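Local coordinates for putative Fe-S biosynthesis protein (PDB 2QGO), which probably takes part in the assembly of iron-sulphur clusters, although its precise role is not established, at residues D23-L28 against N71-T76; G34-I39 against K57-Y62. All coordinates share one frame; numbering follows the deposited sequence.

Contact 1: residues D23-L28 against N71-T76; sequences DKILIL and NVKIYT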
ATOM      1  N   ASP A  23      -6.789  -9.874   2.452  1.00 26.88           N
ATOM      2  CA  ASP A  23      -7.082 -10.171   3.848  1.00 27.39           C
ATOM      3  C   ASP A  23      -5.889  -9.896   4.759  1.00 25.90           C
ATOM      4  O   ASP A  23      -5.958 -10.111   5.965  1.00 25.96           O
ATOM      5  CB  ASP A  23      -7.452 -11.651   3.963  1.00 31.31           C
ATOM      6  CG  ASP A  23      -6.280 -12.570   3.608  1.00 35.86           C
ATOM      7  OD1 ASP A  23      -5.745 -12.477   2.466  1.00 37.47           O
ATOM      8  OD2 ASP A  23      -5.882 -13.379   4.482  1.00 39.79           O
ATOM      9  N   LYS A  24      -4.793  -9.427   4.178  1.00 25.00           N
ATOM     10  CA  LYS A  24      -3.580  -9.169   4.932  1.00 24.18           C
ATOM     11  C   LYS A  24      -3.487  -7.766   5.519  1.00 25.00           C
ATOM     12  O   LYS A  24      -4.332  -6.905   5.270  1.00 22.19           O
ATOM     13  CB  LYS A  24      -2.367  -9.380   4.028  1.00 24.93           C
ATOM     14  CG  LYS A  24      -2.262 -10.757   3.397  1.00 23.97           C
ATOM     15  CD  LYS A  24      -1.879 -11.810   4.412  1.00 24.66           C
ATOM     16  CE  LYS A  24      -1.562 -13.124   3.734  1.00 25.88           C
ATOM     17  NZ  LYS A  24      -1.253 -14.163   4.750  1.00 28.52           N
ATOM     18  N   ILE A  25      -2.438  -7.551   6.309  1.00 23.16           N
ATOM     19  CA  ILE A  25      -2.188  -6.241   6.869  1.00 22.93           C
ATOM     20  C   ILE A  25      -1.526  -5.504   5.710  1.00 22.64           C
ATOM     21  O   ILE A  25      -0.479  -5.929   5.215  1.00 22.46           O
ATOM     22  CB  ILE A  25      -1.205  -6.307   8.057  1.00 24.35           C
ATOM     23  CG1 ILE A  25      -1.805  -7.159   9.182  1.00 25.31           C
ATOM     24  CG2 ILE A  25      -0.861  -4.898   8.530  1.00 24.02           C
ATOM     25  CD1 ILE A  25      -3.174  -6.682   9.671  1.00 27.76           C
ATOM     26  N   LEU A  26      -2.138  -4.423   5.254  1.00 21.65           N
ATOM     27  CA  LEU A  26      -1.566  -3.671   4.139  1.00 21.90           C
ATOM     28  C   LEU A  26      -0.991  -2.345   4.602  1.00 22.23           C
ATOM     29  O   LEU A  26      -1.577  -1.658   5.436  1.00 22.40           O
ATOM     30  CB  LEU A  26      -2.619  -3.421   3.058  1.00 21.02           C
ATOM     31  CG  LEU A  26      -3.250  -4.673   2.457  1.00 22.00           C
ATOM     32  CD1 LEU A  26      -4.285  -4.260   1.425  1.00 23.30           C
ATOM     33  CD2 LEU A  26      -2.166  -5.557   1.823  1.00 19.51           C
ATOM     34  N   ILE A  27       0.166  -2.003   4.054  1.00 21.10           N
ATOM     35  CA  ILE A  27       0.848  -0.765   4.388  1.00 23.12           C
ATOM     36  C   ILE A  27       1.096   0.030   3.116  1.00 23.82           C
ATOM     37  O   ILE A  27       1.828  -0.414   2.234  1.00 24.18           O
ATOM     38  CB  ILE A  27       2.207  -1.054   5.063  1.00 24.94           C
ATOM     39  CG1 ILE A  27       1.984  -1.832   6.359  1.00 25.56           C
ATOM     40  CG2 ILE A  27       2.962   0.247   5.303  1.00 24.89           C
ATOM     41  CD1 ILE A  27       3.267  -2.372   6.979  1.00 28.65           C
ATOM     42  N   LEU A  28       0.471   1.198   3.021  1.00 24.17           N
ATOM     43  CA  LEU A  28       0.642   2.064   1.860  1.00 26.06           C
ATOM     44  C   LEU A  28       1.688   3.106   2.224  1.00 27.29           C
ATOM     45  O   LEU A  28       1.545   3.820   3.208  1.00 29.43           O
ATOM     46  CB  LEU A  28      -0.683   2.749   1.506  1.00 23.69           C
ATOM     47  CG  LEU A  28      -0.682   3.829   0.414  1.00 26.31           C
ATOM     48  CD1 LEU A  28      -0.200   3.236  -0.915  1.00 25.64           C
ATOM     49  CD2 LEU A  28      -2.105   4.405   0.266  1.00 25.13           C
ATOM     50  N   ASN A  71     -13.470  -3.227   4.703  1.00 21.73           N
ATOM     51  CA  ASN A  71     -12.875  -4.137   5.676  1.00 23.53           C
ATOM     52  C   ASN A  71     -11.429  -4.481   5.385  1.00 22.59           C
ATOM     53  O   ASN A  71     -10.979  -5.580   5.683  1.00 22.32           O
ATOM     54  CB  ASN A  71     -13.694  -5.421   5.748  1.00 22.80           C
ATOM     55  CG  ASN A  71     -15.133  -5.155   6.079  1.00 22.53           C
ATOM     56  OD1 ASN A  71     -15.451  -4.749   7.196  1.00 24.50           O
ATOM     57  ND2 ASN A  71     -16.015  -5.356   5.107  1.00 20.93           N
ATOM     58  N   VAL A  72     -10.710  -3.537   4.798  1.00 22.94           N
ATOM     59  CA  VAL A  72      -9.311  -3.750   4.487  1.00 23.26           C
ATOM     60  C   VAL A  72      -8.474  -3.185   5.628  1.00 23.71           C
ATOM     61  O   VAL A  72      -8.673  -2.044   6.053  1.00 24.13           O
ATOM     62  CB  VAL A  72      -8.929  -3.049   3.163  1.00 23.43           C
ATOM     63  CG1 VAL A  72      -7.439  -3.213   2.887  1.00 23.21           C
ATOM     64  CG2 VAL A  72      -9.753  -3.634   2.021  1.00 23.39           C
ATOM     65  N   LYS A  73      -7.551  -3.990   6.136  1.00 23.64           N
ATOM     66  CA  LYS A  73      -6.681  -3.546   7.217  1.00 24.57           C
ATOM     67  C   LYS A  73      -5.473  -2.868   6.576  1.00 23.89           C
ATOM     68  O   LYS A  73      -4.435  -3.495   6.374  1.00 23.30           O
ATOM     69  CB  LYS A  73      -6.246  -4.744   8.058  1.00 25.42           C
ATOM     70  CG  LYS A  73      -7.422  -5.484   8.678  1.00 29.59           C
ATOM     71  CD  LYS A  73      -6.982  -6.750   9.382  1.00 33.58           C
ATOM     72  CE  LYS A  73      -8.150  -7.402  10.085  1.00 36.80           C
ATOM     73  NZ  LYS A  73      -7.744  -8.674  10.751  1.00 40.75           N
ATOM     74  N   ILE A  74      -5.636  -1.591   6.239  1.00 22.64           N
ATOM     75  CA  ILE A  74      -4.579  -0.820   5.591  1.00 23.42           C
ATOM     76  C   ILE A  74      -4.059   0.298   6.481  1.00 24.17           C
ATOM     77  O   ILE A  74      -4.829   1.043   7.076  1.00 26.02           O
ATOM     78  CB  ILE A  74      -5.068  -0.250   4.221  1.00 22.99           C
ATOM     79  CG1 ILE A  74      -3.976   0.618   3.587  1.00 22.62           C
ATOM     80  CG2 ILE A  74      -6.372   0.532   4.402  1.00 22.39           C
ATOM     81  CD1 ILE A  74      -4.238   0.963   2.130  1.00 22.69           C
ATOM     82  N   TYR A  75      -2.737   0.410   6.552  1.00 24.36           N
ATOM     83  CA  TYR A  75      -2.067   1.397   7.397  1.00 24.22           C
ATOM     84  C   TYR A  75      -1.035   2.248   6.662  1.00 23.89           C
ATOM     85  O   TYR A  75      -0.728   2.015   5.496  1.00 20.60           O
ATOM     86  CB  TYR A  75      -1.337   0.683   8.533  1.00 24.22           C
ATOM     87  CG  TYR A  75      -2.230  -0.090   9.470  1.00 26.49           C
ATOM     88  CD1 TYR A  75      -2.519   0.401  10.739  1.00 26.83           C
ATOM     89  CD2 TYR A  75      -2.782  -1.317   9.096  1.00 27.54           C
ATOM     90  CE1 TYR A  75      -3.334  -0.308  11.621  1.00 27.99           C
ATOM     91  CE2 TYR A  75      -3.611  -2.041   9.977  1.00 26.64           C
ATOM     92  CZ  TYR A  75      -3.878  -1.524  11.241  1.00 27.73           C
ATOM     93  OH  TYR A  75      -4.684  -2.206  12.135  1.00 28.92           O
ATOM     94  N   THR A  76      -0.500   3.228   7.386  1.00 24.57           N
ATOM     95  CA  THR A  76       0.544   4.108   6.883  1.00 24.92           C
ATOM     96  C   THR A  76       1.227   4.754   8.090  1.00 25.79           C
ATOM     97  O   THR A  76       0.921   4.414   9.232  1.00 23.75           O
ATOM     98  CB  THR A  76      -0.021   5.197   5.950  1.00 26.45           C
ATOM     99  OG1 THR A  76       1.053   5.791   5.212  1.00 26.26           O
ATOM    100  CG2 THR A  76      -0.737   6.278   6.745  1.00 25.95           C
TER
HETATM  101  O   HOH W   1      -8.654  -8.042   6.235  1.00 38.49           O
HETATM  102  O   HOH W   2      -7.025  -6.542   4.980  1.00 19.20           O
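Parallel pairing of strands 25-28 and 73-76 inside a mixed beta sheet makes up this contact, with the two segment axes 4.4 Å apart at their closest. Leu26 sits between its bonding partners as one expects of parallel strands: its N donates to Lys73 O at 2.7 Å in an almost straight bond (176° at the hydrogen), and its O receives Tyr75 N at 2.6 Å. Leu28 N then donates to Tyr75 O. Beyond it the side chain of Thr76 takes over from the backbone, for OG1, turned anti to its own N, gives its proton to Leu28 O at 2.9 Å, close to the C=O axis. Where the strands begin to part, a water accepts from Lys73 N and lies 2.7 Å from Lys24 O, to which it can donate.

The side chains divide between the faces. On one, the side chains of Leu26 and Val72 cross obliquely, CD1 of Leu26 touching CG1 of Val72 at 3.6 Å, while the extended Ile74 carries its CD1 to CB of Leu28. On the other, CD1 of Ile25 lies 3.8 Å from CD of Lys73, and CG2 of Ile25 meets CD2 of Tyr75.

Strand 50-55 flanks 25-28 and strand 64-65 flanks 73-76; Phe8 packs on Val72 and Ile74, whereas Tyr62 lies against Ile27 on the opposite face.

Contact 2: residues G34-I39 against K57-Y62; sequences GGKYSI and KVDPDY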
ATOM      1  N   GLY A  34      14.259   5.322   0.786  1.00 24.52           N
ATOM      2  CA  GLY A  34      14.710   5.503   2.156  1.00 24.72           C
ATOM      3  C   GLY A  34      14.097   4.634   3.241  1.00 25.33           C
ATOM      4  O   GLY A  34      14.700   4.478   4.304  1.00 24.94           O
ATOM      5  N   GLY A  35      12.914   4.074   2.992  1.00 24.13           N
ATOM      6  CA  GLY A  35      12.258   3.243   3.995  1.00 25.09           C
ATOM      7  C   GLY A  35      12.730   1.800   4.041  1.00 26.37           C
ATOM      8  O   GLY A  35      13.363   1.306   3.096  1.00 25.46           O
ATOM      9  N   LYS A  36      12.413   1.109   5.132  1.00 26.39           N
ATOM     10  CA  LYS A  36      12.827  -0.281   5.275  1.00 27.98           C
ATOM     11  C   LYS A  36      12.169  -1.211   4.260  1.00 28.30           C
ATOM     12  O   LYS A  36      12.736  -2.248   3.916  1.00 28.48           O
ATOM     13  CB  LYS A  36      12.570  -0.790   6.703  1.00 28.32           C
ATOM     14  CG  LYS A  36      11.121  -0.780   7.170  1.00 29.56           C
ATOM     15  CD  LYS A  36      11.022  -1.403   8.570  1.00 29.31           C
ATOM     16  CE  LYS A  36       9.590  -1.468   9.077  1.00 28.89           C
ATOM     17  NZ  LYS A  36       9.532  -2.020  10.465  1.00 27.45           N
ATOM     18  N   TYR A  37      10.994  -0.829   3.762  1.00 29.42           N
ATOM     19  CA  TYR A  37      10.275  -1.647   2.784  1.00 29.16           C
ATOM     20  C   TYR A  37      10.449  -1.229   1.313  1.00 31.12           C
ATOM     21  O   TYR A  37       9.615  -1.573   0.470  1.00 31.27           O
ATOM     22  CB  TYR A  37       8.780  -1.656   3.112  1.00 27.65           C
ATOM     23  CG  TYR A  37       8.433  -2.338   4.416  1.00 26.25           C
ATOM     24  CD1 TYR A  37       8.802  -3.661   4.648  1.00 24.51           C
ATOM     25  CD2 TYR A  37       7.712  -1.668   5.408  1.00 25.35           C
ATOM     26  CE1 TYR A  37       8.462  -4.310   5.833  1.00 23.97           C
ATOM     27  CE2 TYR A  37       7.363  -2.308   6.601  1.00 25.83           C
ATOM     28  CZ  TYR A  37       7.743  -3.631   6.807  1.00 26.11           C
ATOM     29  OH  TYR A  37       7.407  -4.282   7.969  1.00 25.35           O
ATOM     30  N   SER A  38      11.526  -0.515   0.996  1.00 31.81           N
ATOM     31  CA  SER A  38      11.778  -0.053  -0.378  1.00 33.45           C
ATOM     32  C   SER A  38      11.716  -1.139  -1.467  1.00 34.98           C
ATOM     33  O   SER A  38      12.306  -2.203  -1.328  1.00 35.07           O
ATOM     34  CB  SER A  38      13.129   0.665  -0.434  1.00 33.18           C
ATOM     35  OG  SER A  38      13.308   1.344  -1.662  1.00 31.96           O
ATOM     36  N   ILE A  39      11.018  -0.810  -2.557  1.00 37.36           N
ATOM     37  CA  ILE A  39      10.767  -1.657  -3.741  1.00 39.80           C
ATOM     38  C   ILE A  39      10.238  -3.042  -3.414  1.00 40.84           C
ATOM     39  O   ILE A  39       9.110  -3.182  -2.915  1.00 41.17           O
ATOM     40  CB  ILE A  39      12.016  -1.801  -4.691  1.00 41.33           C
ATOM     41  CG1 ILE A  39      13.062  -2.733  -4.082  1.00 43.32           C
ATOM     42  CG2 ILE A  39      12.591  -0.431  -5.014  1.00 41.30           C
ATOM     43  CD1 ILE A  39      12.818  -4.223  -4.395  1.00 44.41           C
ATOM     44  N   LYS A  57       0.952  -9.393  10.421  1.00 32.41           N
ATOM     45  CA  LYS A  57       0.672  -8.739  11.690  1.00 33.30           C
ATOM     46  C   LYS A  57       1.018  -7.268  11.514  1.00 31.90           C
ATOM     47  O   LYS A  57       1.764  -6.899  10.602  1.00 30.82           O
ATOM     48  CB  LYS A  57       1.500  -9.351  12.825  1.00 35.27           C
ATOM     49  CG  LYS A  57       1.042 -10.751  13.226  1.00 41.36           C
ATOM     50  CD  LYS A  57       1.759 -11.262  14.482  1.00 43.92           C
ATOM     51  CE  LYS A  57       1.045 -10.849  15.776  1.00 45.75           C
ATOM     52  NZ  LYS A  57       0.893  -9.367  15.932  1.00 45.91           N
ATOM     53  N   VAL A  58       0.469  -6.429  12.377  1.00 30.58           N
ATOM     54  CA  VAL A  58       0.715  -4.997  12.299  1.00 31.23           C
ATOM     55  C   VAL A  58       2.167  -4.634  12.596  1.00 31.65           C
ATOM     56  O   VAL A  58       2.841  -5.298  13.390  1.00 31.27           O
ATOM     57  CB  VAL A  58      -0.197  -4.245  13.289  1.00 33.61           C
ATOM     58  CG1 VAL A  58      -1.667  -4.431  12.896  1.00 32.23           C
ATOM     59  CG2 VAL A  58       0.041  -4.771  14.705  1.00 34.00           C
ATOM     60  N   ASP A  59       2.647  -3.587  11.934  1.00 30.34           N
ATOM     61  CA  ASP A  59       4.002  -3.084  12.141  1.00 30.91           C
ATOM     62  C   ASP A  59       3.831  -1.789  12.943  1.00 31.17           C
ATOM     63  O   ASP A  59       3.237  -0.828  12.457  1.00 28.89           O
ATOM     64  CB  ASP A  59       4.669  -2.761  10.800  1.00 29.64           C
ATOM     65  CG  ASP A  59       6.129  -2.331  10.950  1.00 28.54           C
ATOM     66  OD1 ASP A  59       6.494  -1.718  11.976  1.00 26.66           O
ATOM     67  OD2 ASP A  59       6.915  -2.599  10.019  1.00 28.16           O
ATOM     68  N   PRO A  60       4.338  -1.754  14.186  1.00 32.91           N
ATOM     69  CA  PRO A  60       4.207  -0.543  15.007  1.00 32.92           C
ATOM     70  C   PRO A  60       4.772   0.735  14.377  1.00 33.46           C
ATOM     71  O   PRO A  60       4.401   1.836  14.777  1.00 32.90           O
ATOM     72  CB  PRO A  60       4.898  -0.931  16.321  1.00 33.32           C
ATOM     73  CG  PRO A  60       5.823  -2.061  15.924  1.00 34.86           C
ATOM     74  CD  PRO A  60       4.990  -2.837  14.939  1.00 32.63           C
ATOM     75  N   ASP A  61       5.666   0.600  13.401  1.00 33.29           N
ATOM     76  CA  ASP A  61       6.216   1.777  12.725  1.00 33.86           C
ATOM     77  C   ASP A  61       5.172   2.388  11.779  1.00 32.87           C
ATOM     78  O   ASP A  61       5.363   3.491  11.259  1.00 33.65           O
ATOM     79  CB  ASP A  61       7.462   1.416  11.910  1.00 34.74           C
ATOM     80  CG  ASP A  61       8.716   1.294  12.767  1.00 37.87           C
ATOM     81  OD1 ASP A  61       8.630   1.471  14.009  1.00 36.40           O
ATOM     82  OD2 ASP A  61       9.797   1.022  12.186  1.00 39.09           O
ATOM     83  N   TYR A  62       4.075   1.668  11.556  1.00 30.44           N
ATOM     84  CA  TYR A  62       3.007   2.135  10.662  1.00 29.48           C
ATOM     85  C   TYR A  62       1.665   1.897  11.347  1.00 30.05           C
ATOM     86  O   TYR A  62       0.905   1.013  10.950  1.00 29.37           O
ATOM     87  CB  TYR A  62       3.063   1.355   9.348  1.00 27.23           C
ATOM     88  CG  TYR A  62       4.353   1.550   8.587  1.00 28.00           C
ATOM     89  CD1 TYR A  62       4.548   2.669   7.783  1.00 26.96           C
ATOM     90  CD2 TYR A  62       5.395   0.636   8.703  1.00 28.44           C
ATOM     91  CE1 TYR A  62       5.757   2.877   7.115  1.00 28.56           C
ATOM     92  CE2 TYR A  62       6.608   0.834   8.039  1.00 28.80           C
ATOM     93  CZ  TYR A  62       6.778   1.958   7.248  1.00 29.25           C
ATOM     94  OH  TYR A  62       7.971   2.170   6.606  1.00 33.59           O
TER
HETATM   95  O   HOH W   3       9.441   1.598   3.973  1.00 30.20           O
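One carboxylate oxygen, OD2 of Asp59, is gripped by two donors from the facing loop. Lys36 NZ reaches it tip to tip at 2.7 Å on the syn lone pair, and Tyr37 OH donates to the anti lone pair, also at 2.7 Å, with ring and carboxylate planes nearly perpendicular (84°). The same ammonium forms a longer salt bridge to Asp61 OD2 at 3.5 Å, so that lysine and two aspartates make a small charge network.

Two tyrosines run beside these charges in opposite directions. CE2 of Tyr37 meets CE2 of Tyr62 at 3.5 Å, the planes inclined at 38° in an oblique pairing. CG of Lys36 lies over one face of Tyr37, near the rim, and CE of Lys36 comes to the edge of Tyr62.

Torsions bring the first-shell groups there. Lys36 leaves the backbone with CG in the crowded position between N and the carbonyl carbon (chi1 61°), then runs fully extended to the acids; Asp59 CG is anti to its N. In the second shell, Asp61 N donates to Asp59 OD1 at 2.8 Å from above the carboxylate plane, an Asx turn within the type I turn 59-62. A type I turn also spans 35-38, and a water accepts from Tyr37 N while hydrogen-bonding to Tyr62 OH. Tyr37 is further packed against Leu118 and Leu119 of helix 115-125, and both tyrosines rest on Ile27 and Ile29.

With the syn lone pair of OD2 held by the ammonium and the anti lone pair by the phenol, the buried Asp59 is probably kept as the anion. Lys36, shared with Asp61, probably offsets its charge in part, in a link that combines charges with packed aromatic rings.

How the contacts relate
Contact 1 is buried and contact 2 only partly so, its Lys36 and Asp61 lying toward the surface while Asp59 is buried. They meet at one element: strand 25-30 pairs with 73-76 in contact 1, and the tyrosines of contact 2 pack on that strand. Along the chain, contact 2 is nested within the loop that contact 1 closes. They touch directly, the backbone O of Tyr62 standing 3.3 Å from Tyr75 CB. Backbone hydrogen bonds and aliphatic packing hold the sheet interior; between the loops, which lack regular strand pairing, side-chain charges and hydroxyls do the joining, an illustration of chemistry following place in the fold.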